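Local coordinates for protein 6-phosphogluconate dehydratase (PDB 2GP4) that probably dehydrates 6-phosphogluconate to 2-keto-3-deoxy-6-phosphogluconate, using an iron-sulfur cluster that is absent from this apo form, at residues E379-G384 / Y396-Y401; S27-I32 / L385-V390; M253-G258 / G371-L376; L259-S264 / L412-G417; T419-L422 / V426-S429. All blocks are in the same frame, centred on the assembly; numbering follows the deposited sequence.

Contact 1: residues E379-G384 / Y396-Y401; sequences ELLDAG and YGLRRY
A salt bridge laid over a leucine contact ties Leu381 and Asp382, in the last turn of helix 372-383, to Leu398 and Arg399 in the 3-10 turn 398-401, both within the N-terminal family region of the dehydratase; the turn leads on to strand 403-408. The helix closes with a Schellman motif at Gly384, whose positive phi suits glycine. Arg399 sends CG anti to its own N (chi1 -154°), then bends at chi2 and chi3, which swings its guanidinium back to the helix. There CB of Leu381 sits over one face of that group, toward its rim, 3.7 Å from Arg399 NH1, while the two side chains run past each other in opposite directions. Deeper down the contact turns apolar, Leu381 CD1 lying 4.0 Å from Leu398 CD2. Asp382 shares its charge between two cations, OD2 going to Lys378 one turn earlier and OD1 to Arg399. With a methionine in place of Arg399, Asp382 OD1 would probably lose its charged mate and the salt bridge between helix and turn would be gone. Arg399 NE also lies in a long, weak ion pair with Glu388. Carboxylate and guanidinium planes stand 40° apart, and NH1 of Arg399 reaches OD1 of Asp382 on its syn side at 2.9 Å, almost straight at 169°.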
# COMPACT_ATOMS: atom_id res chain seq x y z
N GLU A 379 -20.52 -0.81 3.66
CA GLU A 379 -20.36 -0.41 5.06
C GLU A 379 -19.66 0.94 5.21
O GLU A 379 -20.14 1.82 5.94
CB GLU A 379 -19.58 -1.47 5.84
CG GLU A 379 -20.40 -2.70 6.16
CD GLU A 379 -21.48 -2.42 7.17
OE1 GLU A 379 -21.15 -1.96 8.29
OE2 GLU A 379 -22.67 -2.67 6.86
N LEU A 380 -18.54 1.11 4.51
CA LEU A 380 -17.79 2.35 4.62
C LEU A 380 -18.57 3.53 4.02
O LEU A 380 -18.61 4.61 4.61
CB LEU A 380 -16.40 2.20 3.99
CG LEU A 380 -15.47 1.18 4.68
CD1 LEU A 380 -14.28 0.86 3.78
CD2 LEU A 380 -15.00 1.65 6.06
N LEU A 381 -19.19 3.29 2.86
CA LEU A 381 -20.14 4.24 2.27
C LEU A 381 -21.25 4.64 3.24
O LEU A 381 -21.46 5.83 3.48
CB LEU A 381 -20.74 3.66 0.98
CG LEU A 381 -20.36 4.19 -0.41
CD1 LEU A 381 -19.16 5.14 -0.39
CD2 LEU A 381 -20.15 3.06 -1.42
N ASP A 382 -21.95 3.65 3.81
CA ASP A 382 -23.03 3.90 4.77
C ASP A 382 -22.57 4.76 5.95
O ASP A 382 -23.34 5.58 6.45
CB ASP A 382 -23.62 2.59 5.31
CG ASP A 382 -24.42 1.82 4.28
OD1 ASP A 382 -24.69 2.36 3.17
OD2 ASP A 382 -24.76 0.65 4.57
N ALA A 383 -21.33 4.56 6.39
CA ALA A 383 -20.80 5.26 7.55
C ALA A 383 -20.28 6.66 7.23
O ALA A 383 -19.97 7.45 8.13
CB ALA A 383 -19.71 4.43 8.23
N GLY A 384 -20.19 6.98 5.94
CA GLY A 384 -19.60 8.24 5.50
C GLY A 384 -18.09 8.20 5.56
O GLY A 384 -17.44 9.23 5.75
N TYR A 396 -20.11 6.90 -12.98
CA TYR A 396 -20.13 7.79 -11.83
C TYR A 396 -20.80 7.16 -10.61
O TYR A 396 -21.77 6.41 -10.74
CB TYR A 396 -20.81 9.12 -12.20
CG TYR A 396 -20.70 10.17 -11.12
CD1 TYR A 396 -19.51 10.86 -10.90
CD2 TYR A 396 -21.80 10.48 -10.32
CE1 TYR A 396 -19.41 11.81 -9.92
CE2 TYR A 396 -21.71 11.45 -9.33
CZ TYR A 396 -20.51 12.11 -9.13
OH TYR A 396 -20.41 13.08 -8.15
N GLY A 397 -20.28 7.48 -9.43
CA GLY A 397 -20.83 7.00 -8.17
C GLY A 397 -20.19 5.71 -7.67
O GLY A 397 -20.26 4.68 -8.35
N LEU A 398 -19.57 5.77 -6.49
CA LEU A 398 -18.87 4.61 -5.92
C LEU A 398 -19.78 3.46 -5.51
O LEU A 398 -19.32 2.33 -5.37
CB LEU A 398 -17.96 5.02 -4.76
CG LEU A 398 -16.92 3.96 -4.34
CD1 LEU A 398 -15.85 3.76 -5.42
CD2 LEU A 398 -16.30 4.28 -3.00
N ARG A 399 -21.07 3.74 -5.32
CA ARG A 399 -22.08 2.73 -4.97
C ARG A 399 -22.13 1.59 -5.99
O ARG A 399 -22.62 0.49 -5.68
CB ARG A 399 -23.45 3.40 -4.81
CG ARG A 399 -24.45 2.70 -3.89
CD ARG A 399 -23.95 2.51 -2.46
NE ARG A 399 -24.19 3.65 -1.56
CZ ARG A 399 -24.28 3.54 -0.23
NH1 ARG A 399 -24.19 2.35 0.36
NH2 ARG A 399 -24.48 4.61 0.51
N ARG A 400 -21.61 1.84 -7.20
CA ARG A 400 -21.47 0.83 -8.25
C ARG A 400 -20.55 -0.32 -7.82
O ARG A 400 -20.63 -1.43 -8.34
CB ARG A 400 -20.91 1.44 -9.53
CG ARG A 400 -21.84 2.38 -10.24
CD ARG A 400 -21.12 3.07 -11.39
NE ARG A 400 -21.98 4.05 -12.04
CZ ARG A 400 -22.89 3.76 -12.97
NH1 ARG A 400 -23.07 2.51 -13.37
NH2 ARG A 400 -23.63 4.73 -13.50
N TYR A 401 -19.66 -0.02 -6.87
CA TYR A 401 -18.70 -1.01 -6.38
C TYR A 401 -19.24 -1.85 -5.23
O TYR A 401 -18.53 -2.70 -4.70
CB TYR A 401 -17.36 -0.34 -6.08
CG TYR A 401 -16.60 -0.06 -7.34
CD1 TYR A 401 -16.92 1.03 -8.15
CD2 TYR A 401 -15.60 -0.93 -7.78
CE1 TYR A 401 -16.26 1.26 -9.33
CE2 TYR A 401 -14.92 -0.70 -8.97
CZ TYR A 401 -15.26 0.40 -9.74
OH TYR A 401 -14.60 0.64 -10.93

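Contact 2: residues S27-I32 / L385-V390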
# COMPACT_ATOMS: atom_id res chain seq x y z
N SER A 27 -12.47 16.44 6.75
CA SER A 27 -11.43 17.37 7.16
C SER A 27 -10.09 17.07 6.49
O SER A 27 -9.43 17.98 5.98
CB SER A 27 -11.27 17.35 8.68
OG SER A 27 -10.17 18.15 9.08
N VAL A 28 -9.69 15.80 6.52
CA VAL A 28 -8.40 15.38 5.98
C VAL A 28 -8.39 15.52 4.46
O VAL A 28 -7.39 15.95 3.89
CB VAL A 28 -8.04 13.94 6.44
CG1 VAL A 28 -6.79 13.41 5.73
CG2 VAL A 28 -7.83 13.91 7.95
N THR A 29 -9.51 15.17 3.82
CA THR A 29 -9.70 15.36 2.39
C THR A 29 -9.51 16.82 1.99
O THR A 29 -8.75 17.12 1.07
CB THR A 29 -11.08 14.86 1.91
OG1 THR A 29 -11.22 13.47 2.22
CG2 THR A 29 -11.24 15.05 0.41
N ASP A 30 -10.21 17.72 2.69
CA ASP A 30 -10.09 19.16 2.44
C ASP A 30 -8.66 19.68 2.61
O ASP A 30 -8.20 20.54 1.85
CB ASP A 30 -11.01 19.95 3.38
CG ASP A 30 -12.48 19.73 3.09
OD1 ASP A 30 -12.83 19.11 2.06
OD2 ASP A 30 -13.30 20.18 3.92
N ARG A 31 -7.96 19.15 3.62
CA ARG A 31 -6.58 19.54 3.88
C ARG A 31 -5.68 19.16 2.71
O ARG A 31 -4.81 19.94 2.31
CB ARG A 31 -6.07 18.89 5.17
CG ARG A 31 -4.64 19.30 5.55
CD ARG A 31 -4.27 18.83 6.95
NE ARG A 31 -4.29 17.37 7.04
CZ ARG A 31 -4.16 16.68 8.17
NH1 ARG A 31 -4.00 17.31 9.32
NH2 ARG A 31 -4.18 15.36 8.13
N ILE A 32 -5.91 17.97 2.16
CA ILE A 32 -5.15 17.46 1.03
C ILE A 32 -5.45 18.27 -0.24
O ILE A 32 -4.53 18.60 -1.00
CB ILE A 32 -5.40 15.94 0.81
CG1 ILE A 32 -4.84 15.13 1.99
CG2 ILE A 32 -4.77 15.45 -0.48
CD1 ILE A 32 -5.41 13.74 2.14
N LEU A 385 -17.53 7.00 5.40
CA LEU A 385 -16.08 6.83 5.45
C LEU A 385 -15.43 6.77 4.06
O LEU A 385 -14.21 6.94 3.94
CB LEU A 385 -15.69 5.63 6.32
CG LEU A 385 -16.04 5.78 7.81
CD1 LEU A 385 -15.97 4.45 8.54
CD2 LEU A 385 -15.18 6.84 8.51
N LEU A 386 -16.24 6.55 3.03
CA LEU A 386 -15.79 6.66 1.65
C LEU A 386 -16.57 7.73 0.92
O LEU A 386 -17.79 7.81 1.07
CB LEU A 386 -15.95 5.33 0.90
CG LEU A 386 -15.09 4.13 1.25
CD1 LEU A 386 -15.63 2.88 0.57
CD2 LEU A 386 -13.65 4.38 0.86
N HIS A 387 -15.87 8.53 0.13
CA HIS A 387 -16.53 9.49 -0.77
C HIS A 387 -17.28 8.74 -1.87
O HIS A 387 -16.69 7.92 -2.57
CB HIS A 387 -15.49 10.43 -1.40
CG HIS A 387 -14.79 11.31 -0.41
ND1 HIS A 387 -15.38 12.44 0.12
CD2 HIS A 387 -13.56 11.23 0.14
CE1 HIS A 387 -14.53 13.02 0.96
NE2 HIS A 387 -13.42 12.31 0.98
N GLU A 388 -18.57 9.01 -2.00
CA GLU A 388 -19.41 8.36 -3.00
C GLU A 388 -19.37 9.09 -4.34
O GLU A 388 -19.53 8.48 -5.40
CB GLU A 388 -20.86 8.28 -2.53
CG GLU A 388 -21.69 7.27 -3.32
CD GLU A 388 -23.18 7.51 -3.23
OE1 GLU A 388 -23.72 7.53 -2.09
OE2 GLU A 388 -23.81 7.64 -4.30
N ASP A 389 -19.17 10.41 -4.27
CA ASP A 389 -19.26 11.28 -5.43
C ASP A 389 -17.95 11.28 -6.22
O ASP A 389 -17.25 12.29 -6.30
CB ASP A 389 -19.65 12.70 -4.99
CG ASP A 389 -18.70 13.27 -3.95
OD1 ASP A 389 -18.28 12.53 -3.03
OD2 ASP A 389 -18.37 14.46 -4.05
N VAL A 390 -17.63 10.13 -6.80
CA VAL A 390 -16.43 9.99 -7.62
C VAL A 390 -16.75 9.36 -8.97
O VAL A 390 -17.70 8.57 -9.10
CB VAL A 390 -15.31 9.16 -6.90
CG1 VAL A 390 -14.66 9.97 -5.79
CG2 VAL A 390 -15.86 7.84 -6.37
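Thr29 presents its hydroxyl and methyl to the NE2 corner of the His387 imidazole, the two side chains arriving from opposite directions. OG1 of Thr29 lies at the ring edge, close to the imidazole plane, and accepts a hydrogen bond from His387 NE2 at 2.8 Å. The methyl takes part as well, with Thr29 CG2 3.5 Å from His387 NE2. In Thr29 the hydroxyl stands beside the backbone N (chi1 -58°), where it can also bond to Val25 O, one turn back in helix 23-51. The contact joins the long N-terminal helix to the irregular segment 385-390, which follows helix 372-383, across more than 350 residues of sequence. Helix 304-316 flanks both partners: Val308 touches Thr29, and Asn309 OD1 takes the backbone N-H of His387. A leucine in place of His387 would probably leave Thr29 OG1 without its donor here and remove the one polar link between these two segments. Both residues are buried. Since NE2 is the donor, it must carry a proton, and the threonine hydroxyl, accepting from the imidazole and donating to Val25 O, has both its roles used within a buried site.

Contact 3: residues M253-G258 / G371-L376; sequences MLEVMG and GGMAFL
Met373, a selenomethionine in this crystal, makes both side-chain contacts between the two segments. Its terminal methyl meets one branch of Val256, Met373 CE lying 3.6 Å from Val256 CG1, and these side chains cross at about a right angle. The root of the same chain lies against the aliphatic part of Glu255: Met373 CB is 3.9 Å from Glu255 CG, and here the two chains slide past each other in opposite directions. The bends of Met373 at chi2 (-50°) and chi3 (-68°) fold its end round, which lets one residue touch neighbours on consecutive positions of the facing helix. No hydrogen bond links the segments. The contact pairs the last turn of the short helix 252-256 with the first turn of helix 372-383, inside the largely helical N-terminal domain of this dehydratase family. Schellman motifs stand at two glycines: Gly258 ends the short helix, and Gly371 ends helix 364-370 just before the next one starts. A CB on Gly371 would be crowded by Phe375, and Gly372 also has a positive phi that favours glycine. Farther out, the buried carboxylate of Glu255 is turned from Met373 to the following loop, where OE1 accepts from the backbone N of Gly263 and OE2 from Gln260 NE2. These bonds hold the far end of Glu255 while its CG packs on the selenomethionine. Ile377, one turn on from Met373, touches both Glu255 and Val256, Phe266 touches Met373, and Ala313 of helix 304-316 reaches Val256.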
# COMPACT_ATOMS: atom_id res chain seq x y z
N MSE A 253 -6.88 -1.86 -3.48
CA MSE A 253 -6.75 -0.42 -3.69
C MSE A 253 -7.39 0.00 -5.01
O MSE A 253 -8.10 1.00 -5.07
CB MSE A 253 -5.28 0.02 -3.63
CG MSE A 253 -5.06 1.54 -3.59
SE MSE A 253 -3.32 2.18 -4.28
CE MSE A 253 -3.34 1.35 -6.06
N LEU A 254 -7.14 -0.76 -6.07
CA LEU A 254 -7.72 -0.47 -7.39
C LEU A 254 -9.25 -0.57 -7.39
O LEU A 254 -9.91 0.06 -8.22
CB LEU A 254 -7.14 -1.40 -8.47
CG LEU A 254 -5.68 -1.29 -8.91
CD1 LEU A 254 -5.30 0.13 -9.32
CD2 LEU A 254 -4.75 -1.81 -7.82
N GLU A 255 -9.78 -1.37 -6.47
CA GLU A 255 -11.22 -1.56 -6.33
C GLU A 255 -11.91 -0.33 -5.75
O GLU A 255 -12.88 0.16 -6.33
CB GLU A 255 -11.50 -2.79 -5.46
CG GLU A 255 -12.95 -3.23 -5.41
CD GLU A 255 -13.35 -4.16 -6.54
OE1 GLU A 255 -14.56 -4.23 -6.83
OE2 GLU A 255 -12.48 -4.82 -7.13
N VAL A 256 -11.42 0.18 -4.62
CA VAL A 256 -12.01 1.35 -3.95
C VAL A 256 -11.80 2.65 -4.72
O VAL A 256 -12.59 3.58 -4.61
CB VAL A 256 -11.50 1.55 -2.50
CG1 VAL A 256 -12.24 0.65 -1.55
CG2 VAL A 256 -9.99 1.33 -2.41
N MSE A 257 -10.73 2.69 -5.50
CA MSE A 257 -10.38 3.85 -6.30
C MSE A 257 -11.05 3.82 -7.67
O MSE A 257 -10.85 4.71 -8.49
CB MSE A 257 -8.87 3.96 -6.43
CG MSE A 257 -8.16 4.29 -5.13
SE MSE A 257 -6.25 4.52 -5.35
CE MSE A 257 -6.28 5.92 -6.72
N GLY A 258 -11.84 2.77 -7.92
CA GLY A 258 -12.61 2.63 -9.15
C GLY A 258 -11.75 2.54 -10.40
O GLY A 258 -12.11 3.10 -11.44
N GLY A 371 -18.14 -11.94 2.25
CA GLY A 371 -18.85 -10.72 1.85
C GLY A 371 -18.04 -9.90 0.87
O GLY A 371 -18.60 -9.31 -0.05
N GLY A 372 -16.72 -9.86 1.08
CA GLY A 372 -15.78 -9.24 0.15
C GLY A 372 -15.81 -7.72 0.09
O GLY A 372 -16.30 -7.06 1.01
N MSE A 373 -15.29 -7.18 -1.01
CA MSE A 373 -15.22 -5.74 -1.23
C MSE A 373 -16.59 -5.09 -1.36
O MSE A 373 -16.77 -3.94 -0.96
CB MSE A 373 -14.36 -5.41 -2.47
CG MSE A 373 -12.86 -5.63 -2.31
SE MSE A 373 -12.12 -4.81 -0.70
CE MSE A 373 -12.35 -2.93 -1.18
N ALA A 374 -17.56 -5.81 -1.93
CA ALA A 374 -18.92 -5.29 -2.06
C ALA A 374 -19.56 -4.99 -0.70
O ALA A 374 -20.29 -4.01 -0.56
CB ALA A 374 -19.79 -6.23 -2.88
N PHE A 375 -19.26 -5.84 0.28
CA PHE A 375 -19.74 -5.60 1.65
C PHE A 375 -18.95 -4.48 2.32
O PHE A 375 -19.54 -3.56 2.88
CB PHE A 375 -19.67 -6.88 2.49
CG PHE A 375 -20.04 -6.68 3.93
CD1 PHE A 375 -21.37 -6.62 4.32
CD2 PHE A 375 -19.06 -6.55 4.90
CE1 PHE A 375 -21.72 -6.43 5.65
CE2 PHE A 375 -19.39 -6.36 6.23
CZ PHE A 375 -20.73 -6.30 6.61
N LEU A 376 -17.62 -4.56 2.26
CA LEU A 376 -16.75 -3.58 2.88
C LEU A 376 -17.06 -2.17 2.38
O LEU A 376 -17.15 -1.23 3.17
CB LEU A 376 -15.28 -3.90 2.58
CG LEU A 376 -14.22 -3.16 3.40
CD1 LEU A 376 -13.52 -4.14 4.31
CD2 LEU A 376 -13.23 -2.48 2.48

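Contact 4: residues L259-S264 / L412-G417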
# COMPACT_ATOMS: atom_id res chain seq x y z
N LEU A 259 -10.63 1.84 -10.29
CA LEU A 259 -9.66 1.74 -11.37
C LEU A 259 -9.76 0.42 -12.15
O LEU A 259 -9.06 0.22 -13.13
CB LEU A 259 -8.24 1.97 -10.84
CG LEU A 259 -7.48 3.27 -11.17
CD1 LEU A 259 -8.33 4.38 -11.77
CD2 LEU A 259 -6.73 3.77 -9.93
N GLN A 260 -10.64 -0.46 -11.68
CA GLN A 260 -10.96 -1.70 -12.39
C GLN A 260 -12.44 -2.00 -12.21
O GLN A 260 -13.09 -1.44 -11.34
CB GLN A 260 -10.11 -2.86 -11.86
CG GLN A 260 -10.12 -3.03 -10.35
CD GLN A 260 -9.22 -4.15 -9.86
OE1 GLN A 260 -8.09 -4.33 -10.34
NE2 GLN A 260 -9.71 -4.91 -8.89
N LEU A 261 -12.98 -2.88 -13.06
CA LEU A 261 -14.38 -3.30 -12.96
C LEU A 261 -14.74 -3.85 -11.57
O LEU A 261 -13.96 -4.59 -10.98
CB LEU A 261 -14.71 -4.33 -14.04
CG LEU A 261 -15.37 -3.89 -15.36
CD1 LEU A 261 -15.08 -2.45 -15.76
CD2 LEU A 261 -14.98 -4.85 -16.48
N PRO A 262 -15.91 -3.45 -11.04
CA PRO A 262 -16.39 -3.93 -9.74
C PRO A 262 -16.35 -5.46 -9.62
O PRO A 262 -16.87 -6.17 -10.49
CB PRO A 262 -17.84 -3.44 -9.70
CG PRO A 262 -17.85 -2.24 -10.57
CD PRO A 262 -16.86 -2.50 -11.65
N GLY A 263 -15.73 -5.94 -8.54
CA GLY A 263 -15.63 -7.36 -8.24
C GLY A 263 -14.82 -8.19 -9.22
O GLY A 263 -14.91 -9.41 -9.21
N SER A 264 -14.01 -7.53 -10.04
CA SER A 264 -13.24 -8.23 -11.07
C SER A 264 -11.97 -8.94 -10.56
O SER A 264 -11.49 -9.87 -11.21
CB SER A 264 -12.88 -7.29 -12.22
OG SER A 264 -12.01 -6.27 -11.77
N LEU A 412 -23.22 -11.69 -18.87
CA LEU A 412 -22.54 -10.96 -17.80
C LEU A 412 -23.45 -9.89 -17.20
O LEU A 412 -23.84 -8.95 -17.89
CB LEU A 412 -21.23 -10.36 -18.32
CG LEU A 412 -20.47 -9.36 -17.44
CD1 LEU A 412 -20.03 -9.98 -16.12
CD2 LEU A 412 -19.27 -8.80 -18.20
N ARG A 413 -23.77 -10.04 -15.92
CA ARG A 413 -24.62 -9.09 -15.21
C ARG A 413 -23.99 -8.67 -13.89
O ARG A 413 -23.27 -9.46 -13.26
CB ARG A 413 -25.99 -9.69 -14.91
CG ARG A 413 -26.68 -10.39 -16.06
CD ARG A 413 -28.05 -10.86 -15.62
NE ARG A 413 -28.95 -9.74 -15.40
CZ ARG A 413 -29.94 -9.39 -16.22
NH1 ARG A 413 -30.17 -10.09 -17.32
NH2 ARG A 413 -30.69 -8.34 -15.93
N TRP A 414 -24.27 -7.45 -13.47
CA TRP A 414 -23.91 -7.00 -12.13
C TRP A 414 -25.13 -7.03 -11.21
O TRP A 414 -26.20 -6.53 -11.56
CB TRP A 414 -23.25 -5.62 -12.18
CG TRP A 414 -21.74 -5.69 -12.34
CD1 TRP A 414 -20.81 -5.71 -11.34
CD2 TRP A 414 -21.01 -5.78 -13.57
NE1 TRP A 414 -19.54 -5.80 -11.87
CE2 TRP A 414 -19.63 -5.84 -13.24
CE3 TRP A 414 -21.37 -5.82 -14.93
CZ2 TRP A 414 -18.62 -5.93 -14.21
CZ3 TRP A 414 -20.37 -5.91 -15.89
CH2 TRP A 414 -19.01 -5.97 -15.53
N VAL A 415 -24.97 -7.65 -10.04
CA VAL A 415 -26.07 -7.83 -9.09
C VAL A 415 -25.72 -7.21 -7.74
O VAL A 415 -24.56 -6.91 -7.48
CB VAL A 415 -26.45 -9.33 -8.91
CG1 VAL A 415 -26.98 -9.92 -10.21
CG2 VAL A 415 -25.26 -10.13 -8.41
N ASP A 416 -26.73 -7.01 -6.89
CA ASP A 416 -26.52 -6.46 -5.56
C ASP A 416 -25.64 -7.36 -4.71
O ASP A 416 -25.86 -8.57 -4.64
CB ASP A 416 -27.86 -6.24 -4.85
CG ASP A 416 -28.45 -4.86 -5.11
OD1 ASP A 416 -28.03 -4.17 -6.08
OD2 ASP A 416 -29.34 -4.46 -4.34
N GLY A 417 -24.64 -6.76 -4.07
CA GLY A 417 -23.76 -7.47 -3.15
C GLY A 417 -24.41 -7.67 -1.79
O GLY A 417 -25.49 -7.13 -1.53
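Trp414 leaves strand 411-416 with its ring plane turned across the CA-CB bond (chi2 -92°), which lets the N-H edge of the indole face Pro262. The receiving element is a type II beta turn, Leu261 to Ser264, in the loop between helices 252-256 and 272-287; the strand belongs to a two-stranded antiparallel hairpin with strand 403-408. The turn carries glycine at its third position, Gly263, where the positive phi suits that residue. The contact thus sets the hairpin against the loop after helix 252-256, and Trp414 is the side chain that reaches the turn. Pro262 meets it twice. Its carbonyl oxygen lies at the indole edge, nearly in the ring plane, and its ring carbon CB comes 3.6 Å from Trp414 NE1, the two side chains crossing at about a right angle. Leu261 adds an apolar touch at the benzo end, with Leu261 CG 4.0 Å from Trp414 CZ2. Leu277 of helix 272-287 and Pro405 of the partner strand also touch the indole. Behind Pro262 the turn is held by two bonds to one carbonyl. Ser264 N donates to Leu261 O at 3.1 Å, and the hydroxyl Ser264 OG donates to the same Leu261 O at 2.7 Å. With the turn fixed in this way, the carbonyl of Pro262 is offered to the tryptophan: Trp414 NE1 donates to Pro262 O at 3.0 Å, nearly straight at 169°, from a position tilted 32° out of the carbonyl plane.

Contact 5: residues T419-L422 / V426-S429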
# COMPACT_ATOMS: atom_id res chain seq x y z
N THR A 419 -25.22 -7.62 2.37
CA THR A 419 -25.43 -6.55 3.35
C THR A 419 -25.05 -7.03 4.76
O THR A 419 -24.97 -6.23 5.70
CB THR A 419 -26.90 -6.08 3.39
OG1 THR A 419 -27.76 -7.19 3.69
CG2 THR A 419 -27.32 -5.46 2.06
N VAL A 420 -24.84 -8.33 4.89
CA VAL A 420 -24.41 -8.93 6.14
C VAL A 420 -23.18 -9.79 5.86
O VAL A 420 -23.05 -10.37 4.79
CB VAL A 420 -25.57 -9.75 6.81
CG1 VAL A 420 -26.13 -10.83 5.88
CG2 VAL A 420 -25.13 -10.37 8.14
N SER A 421 -22.25 -9.83 6.82
CA SER A 421 -21.11 -10.73 6.71
C SER A 421 -21.53 -12.14 7.12
O SER A 421 -22.26 -12.31 8.10
CB SER A 421 -19.95 -10.25 7.59
OG SER A 421 -18.85 -11.15 7.52
N LEU A 422 -21.06 -13.13 6.38
CA LEU A 422 -21.31 -14.53 6.72
C LEU A 422 -20.27 -15.09 7.68
O LEU A 422 -20.43 -16.20 8.20
CB LEU A 422 -21.36 -15.40 5.45
CG LEU A 422 -22.51 -15.24 4.46
CD1 LEU A 422 -22.27 -16.18 3.31
CD2 LEU A 422 -23.86 -15.52 5.11
N VAL A 426 -13.72 -13.07 10.07
CA VAL A 426 -12.90 -12.64 8.93
C VAL A 426 -13.29 -11.24 8.46
O VAL A 426 -12.43 -10.42 8.16
CB VAL A 426 -13.01 -13.64 7.75
CG1 VAL A 426 -12.27 -13.12 6.52
CG2 VAL A 426 -12.50 -15.01 8.15
N LEU A 427 -14.59 -10.99 8.39
CA LEU A 427 -15.12 -9.73 7.88
C LEU A 427 -16.26 -9.22 8.75
O LEU A 427 -17.15 -9.99 9.13
CB LEU A 427 -15.58 -9.91 6.44
CG LEU A 427 -16.21 -8.74 5.69
CD1 LEU A 427 -15.30 -7.53 5.62
CD2 LEU A 427 -16.56 -9.21 4.29
N THR A 428 -16.24 -7.93 9.06
CA THR A 428 -17.20 -7.39 10.01
C THR A 428 -17.80 -6.05 9.58
O THR A 428 -17.25 -5.35 8.73
CB THR A 428 -16.59 -7.33 11.44
OG1 THR A 428 -17.63 -7.31 12.42
CG2 THR A 428 -15.68 -6.13 11.61
N SER A 429 -18.94 -5.71 10.19
CA SER A 429 -19.61 -4.43 9.95
C SER A 429 -18.94 -3.34 10.77
O SER A 429 -18.26 -3.64 11.75
CB SER A 429 -21.07 -4.54 10.36
OG SER A 429 -21.16 -4.78 11.75
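Ser421 and Leu427 meet where two irregular arms of the connection from strand 411-416 to strand 440-445 face each other, with the chain doubling back between them and no backbone hydrogen bond passing directly between the arms. The polar part is a single side-chain to backbone bond, in which Ser421 OG donates to Leu427 O. The serine hydroxyl stands anti to its own N (chi1 178°), and this carries it across to the opposing arm. The same oxygen also accepts from the backbone N of Asp423, so the hydroxyl is used both as donor and as acceptor. Van der Waals contact accompanies the bond, Leu427 CB lying 3.7 Å from Ser421 OG. Nonpolar packing is left to the leucine's other neighbours, Phe367 and Ala370 of helix 364-370. Phe375 of helix 372-383 touches both Ser421 and Leu427, seating the two arms against that helix. Backbone bonds of Leu422 with Ala370 and of Thr428 with Leu353 tie each arm outward to other parts of the chain. The bond from Ser421 OG to Leu427 O is short, at 2.6 Å, and the hydroxyl sits well above the carbonyl plane, 49° out of it.

Overall arrangement
Helix 372-383 unites the set: contact 3 uses its first turn and contact 1 its last, contact 2 takes up the chain just beyond it, and contact 5 rests on it through Phe375. Contact 3 is the most central, about 14 Å from the chain centre to its own, and is wholly nonpolar between its segments. Contact 2 is also buried but polar, whereas contact 1 is partly buried and carries its charges on its exposed side, at Asp382. Contacts 4 and 5, about 23 Å from the chain centre yet buried, both spend a side-chain donor on a backbone carbonyl. Contacts 3 and 4 adjoin through the loop after helix 252-256, and Tyr401 OH to Gln260 O joins contacts 1 and 4.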